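Local coordinates for NanU sialic acid binding protein (Bacteroides fragilis, PDB 4L7T), which binds sialic acid with high affinity as a SusD-family protein of the outer membrane, probably working together with its partner NanO, at residues R61-G66 against E459-F464; Q323-L328 against N443-G448; G468-D473 against T483-A488; L477-V482 against T491-P496. All blocks are in the same frame, centred on the assembly; numbering follows the deposited sequence. Where two conformers were deposited one is given.

The four contacts form a row in the order 2, 1, 3, 4, each centre about 8 Å from the next, with the centres of the two ends, 2 and 4, about 20 Å apart. Interactions 1 and 2 share the small antiparallel sheet of strands 65-67 and 323-324, and along the chain interaction 2 falls between the two segments of interaction 1. Interaction 3 follows later, and its segments alternate with those of interaction 4, both using helix 479-485. Salt bridges Asp63-Arg470 and Arg460-Asp473 join interactions 1 and 3. Together they tie an early loop to the consecutive helices 452-463, 470-477 and 479-485 of this largely helical, SusD-like protein.

Interaction 1. Residues R61-G66 against E459-F464; sequences RADIYG and ERMREF. With EDO (1,2-ethanediol), chain D.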
# COMPACT_ATOMS: atom_id res chain seq x y z
N ARG A 61 2.14 -11.54 2.29
CA ARG A 61 2.96 -12.44 3.21
C ARG A 61 2.30 -12.59 4.57
O ARG A 61 2.74 -13.44 5.38
CB ARG A 61 4.43 -12.02 3.32
CG ARG A 61 5.13 -12.29 2.00
CD ARG A 61 6.60 -12.00 2.16
NE ARG A 61 7.30 -12.87 3.15
CZ ARG A 61 8.53 -12.65 3.59
NH1 ARG A 61 9.30 -11.64 3.13
NH2 ARG A 61 8.97 -13.52 4.49
N ALA A 62 1.26 -11.79 4.84
CA ALA A 62 0.67 -11.77 6.21
C ALA A 62 -0.54 -12.74 6.23
O ALA A 62 -0.41 -13.85 5.63
CB ALA A 62 0.28 -10.33 6.64
N ASP A 63 -1.59 -12.44 6.99
CA ASP A 63 -2.60 -13.44 7.35
C ASP A 63 -3.92 -13.39 6.56
O ASP A 63 -4.84 -14.22 6.79
CB ASP A 63 -2.86 -13.40 8.88
CG ASP A 63 -3.15 -12.00 9.40
OD1 ASP A 63 -2.82 -10.95 8.73
OD2 ASP A 63 -3.68 -11.89 10.54
N ILE A 64 -4.02 -12.49 5.59
CA ILE A 64 -5.32 -12.27 4.97
C ILE A 64 -5.64 -13.38 3.95
O ILE A 64 -6.85 -13.71 3.77
CB ILE A 64 -5.30 -10.89 4.22
CG1 ILE A 64 -5.21 -9.77 5.26
CG2 ILE A 64 -6.62 -10.74 3.26
CD1 ILE A 64 -4.75 -8.48 4.66
N TYR A 65 -4.61 -13.95 3.32
CA TYR A 65 -4.82 -14.94 2.23
C TYR A 65 -4.31 -16.31 2.64
O TYR A 65 -3.84 -16.50 3.77
CB TYR A 65 -4.12 -14.53 0.92
CG TYR A 65 -4.48 -13.10 0.51
CD1 TYR A 65 -5.71 -12.85 -0.17
CD2 TYR A 65 -3.61 -12.03 0.84
CE1 TYR A 65 -6.04 -11.52 -0.52
CE2 TYR A 65 -3.93 -10.68 0.53
CZ TYR A 65 -5.14 -10.46 -0.20
OH TYR A 65 -5.42 -9.11 -0.49
N GLY A 66 -4.47 -17.26 1.72
CA GLY A 66 -3.88 -18.60 1.94
C GLY A 66 -4.83 -19.77 1.76
O GLY A 66 -4.39 -20.93 1.79
N GLU A 459 -7.31 -1.85 14.05
CA GLU A 459 -7.98 -0.79 13.33
C GLU A 459 -7.37 -0.68 11.91
O GLU A 459 -8.10 -0.47 10.93
CB GLU A 459 -7.82 0.55 14.04
CG GLU A 459 -8.93 1.56 13.50
CD GLU A 459 -10.33 1.08 13.78
OE1 GLU A 459 -10.53 0.41 14.87
OE2 GLU A 459 -11.26 1.40 13.05
N ARG A 460 -6.07 -0.88 11.81
CA ARG A 460 -5.40 -0.84 10.48
C ARG A 460 -5.80 -2.02 9.63
O ARG A 460 -5.85 -1.89 8.43
CB ARG A 460 -3.89 -0.73 10.68
CG ARG A 460 -3.44 0.64 11.28
CD ARG A 460 -1.90 0.82 11.31
NE ARG A 460 -1.26 0.83 9.97
CZ ARG A 460 -1.14 1.92 9.19
NH1 ARG A 460 -1.56 3.10 9.64
NH2 ARG A 460 -0.49 1.90 8.00
N MET A 461 -6.06 -3.16 10.25
CA MET A 461 -6.48 -4.32 9.46
C MET A 461 -7.88 -4.10 8.88
O MET A 461 -8.13 -4.45 7.72
CB MET A 461 -6.47 -5.60 10.28
CG MET A 461 -6.53 -6.76 9.36
SD MET A 461 -6.64 -8.20 10.42
CE MET A 461 -6.10 -9.52 9.40
N ARG A 462 -8.74 -3.42 9.63
CA ARG A 462 -10.13 -3.20 9.21
C ARG A 462 -10.12 -2.09 8.16
O ARG A 462 -10.91 -2.11 7.23
CB ARG A 462 -10.98 -2.77 10.39
CG ARG A 462 -11.14 -3.89 11.39
CD ARG A 462 -12.00 -3.48 12.57
NE ARG A 462 -12.38 -4.70 13.32
CZ ARG A 462 -12.80 -4.75 14.58
NH1 ARG A 462 -12.77 -3.68 15.38
NH2 ARG A 462 -13.17 -5.92 15.13
N GLU A 463 -9.23 -1.11 8.30
CA GLU A 463 -9.26 0.10 7.43
C GLU A 463 -8.53 -0.10 6.08
O GLU A 463 -8.93 0.51 5.06
CB GLU A 463 -8.50 1.22 8.21
CG GLU A 463 -8.57 2.68 7.62
CD GLU A 463 -10.03 3.23 7.49
OE1 GLU A 463 -10.94 2.88 8.28
OE2 GLU A 463 -10.19 4.04 6.52
N PHE A 464 -7.52 -1.00 6.04
CA PHE A 464 -6.62 -1.05 4.88
C PHE A 464 -6.49 -2.40 4.22
O PHE A 464 -5.54 -2.67 3.52
CB PHE A 464 -5.22 -0.58 5.33
CG PHE A 464 -5.20 0.83 5.79
CD1 PHE A 464 -5.52 1.86 4.94
CD2 PHE A 464 -4.90 1.11 7.10
CE1 PHE A 464 -5.52 3.19 5.43
CE2 PHE A 464 -4.90 2.46 7.59
CZ PHE A 464 -5.19 3.45 6.75
C1 EDO D . -4.55 -4.61 6.34
O1 EDO D . -5.89 -5.29 6.39
C2 EDO D . -3.97 -3.41 7.14
O2 EDO D . -2.95 -3.43 8.23
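Met461 reaches out from helix 452-463 to the turn at Asp63 and Ile64, and its side chain is the one to follow. CB and CG run past a bound 1,2-ethanediol molecule, probably picked up from the crystallisation liquor, whose exact position is not secure. The chain leaves with CG anti to the backbone nitrogen (chi1 -165°), and its extended course brings SD and CE toward Asp63. At the tip, CE comes in obliquely above the plane of the Asp63 carboxylate: Met461 CE is 3.6 Å from Asp63 OD1 and equally far from Asp63 OD2. On its flank CE meets Ile64, with 4.2 Å between Met461 CE and Ile64 CG1. Met461 was modelled in two conformers, so these distances describe one of them. The carboxylate has stronger company than a methyl group, because its main polar partner is Arg470, which also packs against Met461. At the other end of the residue, the diol's O1 as modelled donates to the backbone Met461 O over 2.7 Å. Ile64 itself turns CG2 over the centre of the Tyr65 ring, just where the chain enters strand 65-67. The result is a buried joint between the loop before that strand and the last turns of helix 452-463, one of the helices of the SusD family's predominantly helical fold.

Interaction 2. Residues Q323-L328 against N443-G448; sequences QIRYDL and NKYMSG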
# COMPACT_ATOMS: atom_id res chain seq x y z
N GLN A 323 -6.53 -16.12 -2.47
CA GLN A 323 -7.88 -16.32 -1.90
C GLN A 323 -7.90 -15.82 -0.45
O GLN A 323 -7.22 -16.38 0.41
CB GLN A 323 -8.25 -17.83 -2.00
CG GLN A 323 -9.59 -18.17 -1.30
CD GLN A 323 -10.78 -17.41 -1.87
OE1 GLN A 323 -11.10 -17.50 -3.09
NE2 GLN A 323 -11.42 -16.60 -1.00
N ILE A 324 -8.72 -14.80 -0.18
CA ILE A 324 -8.94 -14.34 1.18
C ILE A 324 -9.41 -15.52 2.04
O ILE A 324 -10.29 -16.30 1.60
CB ILE A 324 -10.06 -13.29 1.16
CG1 ILE A 324 -9.66 -12.08 0.29
CG2 ILE A 324 -10.46 -12.89 2.62
CD1 ILE A 324 -10.90 -11.30 -0.20
N ARG A 325 -8.86 -15.65 3.24
CA ARG A 325 -9.25 -16.76 4.14
C ARG A 325 -10.80 -16.73 4.31
O ARG A 325 -11.42 -15.69 4.62
CB ARG A 325 -8.59 -16.69 5.51
CG ARG A 325 -7.12 -16.92 5.58
CD ARG A 325 -6.73 -18.39 5.40
NE ARG A 325 -5.28 -18.56 5.65
CZ ARG A 325 -4.61 -19.71 5.46
NH1 ARG A 325 -5.26 -20.81 5.06
NH2 ARG A 325 -3.30 -19.78 5.70
N TYR A 326 -11.43 -17.88 4.08
CA TYR A 326 -12.91 -17.91 4.11
C TYR A 326 -13.52 -17.38 5.42
O TYR A 326 -14.55 -16.71 5.39
CB TYR A 326 -13.42 -19.35 3.95
CG TYR A 326 -13.00 -20.11 2.68
CD1 TYR A 326 -12.44 -19.49 1.60
CD2 TYR A 326 -13.19 -21.48 2.61
CE1 TYR A 326 -12.01 -20.18 0.47
CE2 TYR A 326 -12.83 -22.19 1.46
CZ TYR A 326 -12.24 -21.51 0.38
OH TYR A 326 -11.82 -22.19 -0.77
N ASP A 327 -12.89 -17.71 6.55
CA ASP A 327 -13.41 -17.27 7.84
C ASP A 327 -13.15 -15.81 8.17
O ASP A 327 -13.69 -15.33 9.16
CB ASP A 327 -12.93 -18.15 8.95
CG ASP A 327 -11.45 -18.06 9.20
OD1 ASP A 327 -10.68 -17.42 8.43
OD2 ASP A 327 -11.03 -18.66 10.22
N LEU A 328 -12.27 -15.15 7.41
CA LEU A 328 -11.97 -13.73 7.70
C LEU A 328 -13.17 -12.84 7.49
O LEU A 328 -13.34 -11.83 8.18
CB LEU A 328 -10.74 -13.28 6.88
CG LEU A 328 -10.29 -11.85 7.13
CD1 LEU A 328 -9.86 -11.65 8.61
CD2 LEU A 328 -9.11 -11.61 6.16
N ASN A 443 -10.10 -15.81 17.80
CA ASN A 443 -9.95 -14.94 16.59
C ASN A 443 -8.49 -14.71 16.37
O ASN A 443 -7.88 -14.01 17.14
CB ASN A 443 -10.71 -13.61 16.80
CG ASN A 443 -10.73 -12.74 15.55
OD1 ASN A 443 -9.78 -12.79 14.76
ND2 ASN A 443 -11.84 -12.02 15.30
N LYS A 444 -7.88 -15.41 15.41
CA LYS A 444 -6.40 -15.31 15.29
C LYS A 444 -5.95 -14.00 14.63
O LYS A 444 -4.72 -13.76 14.63
CB LYS A 444 -5.81 -16.42 14.43
CG LYS A 444 -6.25 -16.36 12.97
CD LYS A 444 -5.82 -17.62 12.18
CE LYS A 444 -5.27 -17.25 10.83
NZ LYS A 444 -3.86 -16.68 10.84
N TYR A 445 -6.91 -13.21 14.13
CA TYR A 445 -6.58 -12.05 13.28
C TYR A 445 -6.40 -10.76 14.08
O TYR A 445 -5.74 -9.80 13.63
CB TYR A 445 -7.65 -11.84 12.21
CG TYR A 445 -7.84 -13.03 11.31
CD1 TYR A 445 -6.91 -13.28 10.28
CD2 TYR A 445 -8.96 -13.84 11.46
CE1 TYR A 445 -7.08 -14.36 9.46
CE2 TYR A 445 -9.16 -14.98 10.64
CZ TYR A 445 -8.21 -15.20 9.63
OH TYR A 445 -8.32 -16.29 8.81
N MET A 446 -6.91 -10.75 15.30
CA MET A 446 -7.10 -9.49 16.02
C MET A 446 -7.56 -9.73 17.41
O MET A 446 -8.20 -10.75 17.69
CB MET A 446 -8.07 -8.54 15.31
CG MET A 446 -9.51 -9.05 15.09
SD MET A 446 -10.61 -7.99 14.12
CE MET A 446 -9.71 -7.69 12.58
N SER A 447 -7.23 -8.79 18.30
CA SER A 447 -7.62 -8.96 19.70
C SER A 447 -8.25 -7.72 20.24
O SER A 447 -8.49 -6.76 19.50
CB SER A 447 -6.44 -9.51 20.55
OG SER A 447 -5.31 -8.73 20.48
N GLY A 448 -8.62 -7.74 21.52
CA GLY A 448 -9.39 -6.64 22.06
C GLY A 448 -8.59 -5.36 22.31
O GLY A 448 -7.34 -5.30 22.26
O HOH W 1 -4.10 -16.54 7.74
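The ring of Tyr445 lies under the methyl group of Leu328, whose CD1 sits over the ring centre. This is a CH-pi contact: Leu328 CD1 is 3.6 Å from the Tyr445 ring centroid and only 9° off the ring normal. Leu328 gets there with CG anti to its own nitrogen (chi1 -178°), which swings the branch across the aromatic face. Lys444 CG covers the opposite face, 3.8 Å above the plane, leaving the ring clasped between two aliphatic groups. Its hydroxyl points at Asp327, and Tyr445 OH donates to Asp327 OD1 over a short 2.6 Å. The bond arrives on the syn side of a carboxylate turned 78° from the ring, nearly upright against it. Arg325 crosses the tyrosine at about a right angle, and its CB packs 3.3 Å from Tyr445 OH. Farther along, Arg325 NE and Lys444 NZ both donate to one water, while Arg325 NH1 goes to Asp67 in a salt bridge. The tyrosine's own backbone is set by Asn443, whose OD1 accepts from Tyr445 N at 3.0 Å. That bond defines an Asx turn, here presenting an aromatic ring from the loop before helix 452-463 to the turn that follows strand 323-324.

Interaction 3. Residues G468-D473 against T483-A488; sequences GKRWYD and TKRTSA. With NA (sodium ion), chain F; EDO (1,2-ethanediol), chain D.
Arg470 NH2 is gripped by two acceptors, Asp63 OD2 in a salt bridge and the backbone Tyr445 O, while Arg485 CD packs 3.5 Å from it. The two arginines cross at about a right angle, and Arg470 NH2 comes within 4.2 Å of Arg485 NE. Each has its own acceptors: Arg485 NE bonds to Lys444 O, and NH1 pairs with Glu454. Next door the contact is apolar. Trp471 presents its six-membered ring edge-on, and Ala488 CB lies in the ring plane, 3.6 Å from Trp471 CH2. Thr486 OG1 also sits at that edge, with its real partners elsewhere. It lies between the backbone nitrogen and carbonyl carbon (chi1 80°), where it takes a bond from Ala488 N at 3.1 Å, an ST turn, and it also bonds to Val482 O. The end of helix 479-485 and the residue after it also hold a sodium ion. Thr483 O lies 2.3 Å from the metal, Thr486 O coordinates it too, and three waters complete the observed shell; two of them donate to Lys484 O and Ala488 O. Carbonyl oxygens at the C-terminal end of helix 479-485 would suit a cation, and the like charges of the two arginines are probably offset by the carboxylates and carbonyls around them.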
# COMPACT_ATOMS: atom_id res chain seq x y z
N GLY A 468 -2.06 -2.88 0.90
CA GLY A 468 -0.60 -3.07 1.02
C GLY A 468 0.02 -2.60 2.30
O GLY A 468 1.16 -2.18 2.30
N LYS A 469 -0.70 -2.80 3.38
CA LYS A 469 -0.24 -2.36 4.70
C LYS A 469 0.06 -3.51 5.71
O LYS A 469 0.99 -3.34 6.52
CB LYS A 469 -1.29 -1.48 5.42
CG LYS A 469 -1.71 -0.21 4.61
CD LYS A 469 -0.50 0.54 4.19
CE LYS A 469 -0.93 1.82 3.39
NZ LYS A 469 0.22 2.62 2.68
N ARG A 470 -0.71 -4.58 5.71
CA ARG A 470 -0.76 -5.54 6.89
C ARG A 470 0.65 -6.10 7.20
O ARG A 470 1.01 -6.22 8.38
CB ARG A 470 -1.78 -6.64 6.58
CG ARG A 470 -1.90 -7.71 7.73
CD ARG A 470 -2.27 -7.16 9.08
NE ARG A 470 -2.64 -8.32 9.90
CZ ARG A 470 -3.16 -8.18 11.14
NH1 ARG A 470 -3.31 -6.96 11.69
NH2 ARG A 470 -3.55 -9.30 11.79
N TRP A 471 1.34 -6.62 6.17
CA TRP A 471 2.68 -7.19 6.39
C TRP A 471 3.62 -6.16 6.96
O TRP A 471 4.33 -6.41 8.00
CB TRP A 471 3.20 -7.85 5.13
CG TRP A 471 4.64 -8.24 5.17
CD1 TRP A 471 5.70 -7.55 4.63
CD2 TRP A 471 5.19 -9.44 5.76
NE1 TRP A 471 6.92 -8.24 4.86
CE2 TRP A 471 6.62 -9.37 5.59
CE3 TRP A 471 4.62 -10.54 6.47
CZ2 TRP A 471 7.49 -10.38 6.04
CZ3 TRP A 471 5.52 -11.53 6.96
CH2 TRP A 471 6.91 -11.43 6.75
N TYR A 472 3.61 -4.94 6.39
CA TYR A 472 4.52 -3.93 6.95
C TYR A 472 4.08 -3.47 8.39
O TYR A 472 5.00 -3.08 9.15
CB TYR A 472 4.53 -2.72 6.01
CG TYR A 472 5.37 -2.84 4.77
CD1 TYR A 472 6.58 -3.51 4.78
CD2 TYR A 472 4.93 -2.21 3.57
CE1 TYR A 472 7.39 -3.48 3.62
CE2 TYR A 472 5.74 -2.18 2.40
CZ TYR A 472 6.99 -2.79 2.49
OH TYR A 472 7.79 -2.78 1.39
N ASP A 473 2.79 -3.55 8.72
CA ASP A 473 2.30 -3.13 10.07
C ASP A 473 2.83 -4.14 11.12
O ASP A 473 3.36 -3.72 12.17
CB ASP A 473 0.81 -3.08 10.13
CG ASP A 473 0.20 -1.86 9.34
OD1 ASP A 473 0.93 -0.93 8.93
OD2 ASP A 473 -1.03 -1.86 9.16
N THR A 483 5.63 -13.53 13.62
CA THR A 483 5.58 -15.00 13.73
C THR A 483 4.29 -15.46 14.42
O THR A 483 3.81 -16.57 14.18
CB THR A 483 6.88 -15.53 14.45
OG1 THR A 483 6.91 -14.97 15.75
CG2 THR A 483 8.10 -15.14 13.65
N LYS A 484 3.67 -14.63 15.27
CA LYS A 484 2.40 -14.99 15.87
C LYS A 484 1.30 -15.15 14.88
O LYS A 484 0.52 -16.11 14.96
CB LYS A 484 2.02 -13.96 16.94
CG LYS A 484 0.73 -14.25 17.53
CD LYS A 484 0.81 -15.42 18.57
CE LYS A 484 -0.55 -15.54 19.30
NZ LYS A 484 -0.76 -16.85 19.98
N ARG A 485 1.23 -14.22 13.91
CA ARG A 485 0.08 -14.20 13.02
C ARG A 485 0.37 -14.68 11.61
O ARG A 485 -0.56 -14.77 10.78
CB ARG A 485 -0.61 -12.83 13.04
CG ARG A 485 -1.38 -12.61 14.37
CD ARG A 485 -2.34 -11.45 14.27
NE ARG A 485 -3.23 -11.32 15.43
CZ ARG A 485 -3.17 -10.33 16.33
NH1 ARG A 485 -2.22 -9.41 16.26
NH2 ARG A 485 -4.11 -10.27 17.27
N THR A 486 1.61 -14.94 11.27
CA THR A 486 1.92 -15.37 9.88
C THR A 486 2.71 -16.65 9.89
O THR A 486 3.26 -17.04 10.95
CB THR A 486 2.72 -14.29 9.12
OG1 THR A 486 4.09 -14.33 9.47
CG2 THR A 486 2.18 -12.84 9.38
N SER A 487 2.92 -17.24 8.71
CA SER A 487 3.84 -18.38 8.63
C SER A 487 5.31 -18.09 8.43
O SER A 487 6.13 -19.00 8.23
CB SER A 487 3.36 -19.28 7.49
OG SER A 487 3.21 -18.51 6.31
N ALA A 488 5.69 -16.80 8.44
CA ALA A 488 7.06 -16.36 8.27
C ALA A 488 7.85 -16.72 9.49
O ALA A 488 7.30 -16.68 10.60
CB ALA A 488 7.15 -14.81 8.05
NA NA F . 3.86 -18.42 12.87
C1 EDO D . -4.55 -4.61 6.34
O1 EDO D . -5.89 -5.29 6.39
C2 EDO D . -3.97 -3.41 7.14
O2 EDO D . -2.95 -3.43 8.23
O HOH W 2 1.59 -18.49 13.14
O HOH W 3 5.82 -18.58 12.12
O HOH W 4 3.43 -20.53 11.77

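Interaction 4. Residues L477-V482 against T491-P496; sequences LGADYV and TRLLWP. With ACT (acetate ion), chain B.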
# COMPACT_ATOMS: atom_id res chain seq x y z
N LEU A 477 6.18 -3.64 14.12
CA LEU A 477 6.07 -3.91 15.57
C LEU A 477 7.06 -4.94 16.06
O LEU A 477 7.48 -4.87 17.23
CB LEU A 477 4.67 -4.21 15.97
CG LEU A 477 3.79 -2.93 15.91
CD1 LEU A 477 2.43 -3.20 16.45
CD2 LEU A 477 4.35 -1.74 16.62
N GLY A 478 7.37 -5.89 15.18
CA GLY A 478 8.54 -6.78 15.40
C GLY A 478 8.27 -8.26 15.13
O GLY A 478 7.14 -8.69 14.83
N ALA A 479 9.36 -9.00 15.19
CA ALA A 479 9.37 -10.39 14.75
C ALA A 479 8.31 -11.20 15.49
O ALA A 479 7.67 -12.06 14.86
CB ALA A 479 10.79 -11.01 14.95
N ASP A 480 8.06 -10.94 16.78
CA ASP A 480 7.08 -11.71 17.52
C ASP A 480 5.65 -11.45 17.04
O ASP A 480 4.79 -12.33 17.08
CB ASP A 480 7.15 -11.39 19.03
CG ASP A 480 8.34 -12.09 19.73
OD1 ASP A 480 8.99 -12.97 19.10
OD2 ASP A 480 8.60 -11.81 20.95
N TYR A 481 5.39 -10.20 16.62
CA TYR A 481 4.07 -9.97 16.05
C TYR A 481 3.91 -10.70 14.67
O TYR A 481 2.84 -11.24 14.35
CB TYR A 481 3.83 -8.46 15.79
CG TYR A 481 3.71 -7.66 17.03
CD1 TYR A 481 2.44 -7.35 17.57
CD2 TYR A 481 4.87 -7.24 17.68
CE1 TYR A 481 2.34 -6.59 18.76
CE2 TYR A 481 4.76 -6.52 18.87
CZ TYR A 481 3.51 -6.20 19.38
OH TYR A 481 3.40 -5.42 20.54
N VAL A 482 4.97 -10.70 13.88
CA VAL A 482 4.98 -11.37 12.56
C VAL A 482 4.81 -12.89 12.76
O VAL A 482 3.92 -13.48 12.12
CB VAL A 482 6.30 -11.12 11.80
CG1 VAL A 482 6.40 -12.00 10.48
CG2 VAL A 482 6.47 -9.63 11.41
N THR A 491 14.11 -15.72 10.83
CA THR A 491 15.29 -15.61 10.02
C THR A 491 15.04 -15.26 8.60
O THR A 491 15.97 -15.03 7.86
CB THR A 491 16.15 -16.94 10.05
OG1 THR A 491 15.27 -18.03 9.76
CG2 THR A 491 16.66 -17.11 11.44
N ARG A 492 13.76 -15.18 8.18
CA ARG A 492 13.42 -14.98 6.79
C ARG A 492 12.36 -13.89 6.65
O ARG A 492 11.37 -14.06 5.89
CB ARG A 492 12.93 -16.33 6.16
CG ARG A 492 14.03 -17.46 6.28
CD ARG A 492 13.84 -18.60 5.30
NE ARG A 492 12.66 -19.42 5.49
CZ ARG A 492 12.56 -20.49 6.27
NH1 ARG A 492 13.59 -20.88 7.03
NH2 ARG A 492 11.39 -21.15 6.30
N LEU A 493 12.53 -12.81 7.40
CA LEU A 493 11.57 -11.65 7.29
C LEU A 493 11.85 -10.85 6.05
O LEU A 493 10.90 -10.25 5.50
CB LEU A 493 11.67 -10.75 8.52
CG LEU A 493 11.34 -11.47 9.83
CD1 LEU A 493 11.53 -10.50 10.97
CD2 LEU A 493 9.92 -12.12 9.88
N LEU A 494 13.09 -10.81 5.59
CA LEU A 494 13.38 -10.18 4.30
C LEU A 494 12.98 -11.06 3.11
O LEU A 494 12.57 -12.20 3.34
CB LEU A 494 14.84 -9.78 4.24
CG LEU A 494 15.23 -8.85 5.34
CD1 LEU A 494 16.75 -8.65 5.27
CD2 LEU A 494 14.46 -7.47 5.28
N TRP A 495 13.14 -10.58 1.87
CA TRP A 495 12.85 -11.35 0.66
C TRP A 495 14.16 -11.84 0.07
O TRP A 495 15.19 -11.16 0.14
CB TRP A 495 12.19 -10.42 -0.36
CG TRP A 495 10.78 -9.98 -0.01
CD1 TRP A 495 10.39 -9.18 1.00
CD2 TRP A 495 9.58 -10.37 -0.68
NE1 TRP A 495 9.01 -9.06 1.03
CE2 TRP A 495 8.50 -9.77 0.00
CE3 TRP A 495 9.29 -11.17 -1.80
CZ2 TRP A 495 7.19 -9.88 -0.43
CZ3 TRP A 495 7.99 -11.32 -2.18
CH2 TRP A 495 6.94 -10.69 -1.49
N PRO A 496 14.14 -13.04 -0.52
CA PRO A 496 15.32 -13.47 -1.30
C PRO A 496 15.50 -12.71 -2.60
O PRO A 496 14.60 -11.99 -3.07
CB PRO A 496 15.05 -14.95 -1.59
CG PRO A 496 13.48 -14.97 -1.74
CD PRO A 496 12.95 -13.90 -0.70
C ACT B . 11.72 -7.05 17.22
O ACT B . 11.40 -5.87 16.83
OXT ACT B . 11.89 -7.98 16.35
CH3 ACT B . 11.86 -7.30 18.69
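Leu493 splits its two methyl groups between Val482 and Ala479, and the two halves of the contact differ. The tight half is Leu493 CD2 against Val482 CG1, at 3.6 Å. Val482 holds CG1 anti to its backbone nitrogen (chi1 172°), which sends that branch out from helix 479-485 to the leucine; the side chains meet at a slant. Trp471 and Leu474 of helix 470-477 pack against the same valine, making this the buried end. The looser half lies a turn earlier, where Leu493 CD1 stands 4.1 Å from the partly exposed Ala479 CB. Here a small anion takes over: an acetate, probably from the crystallisation liquor, accepts from Ala479 N through its OXT at 3.0 Å. That bond is almost straight, with an angle of 174° at the hydrogen, and Gln223 NE2 donates to the same ion. Gly478, the N-cap residue, brings its CA to 3.3 Å from the acetate O. Gly478 O accepts from Val482 N at 3.1 Å in the first turn of the helix. The protein part of the contact is therefore purely van der Waals, whereas the acetate sits at a helix N-terminus, whose amide groups and dipole would be expected to favour an anion.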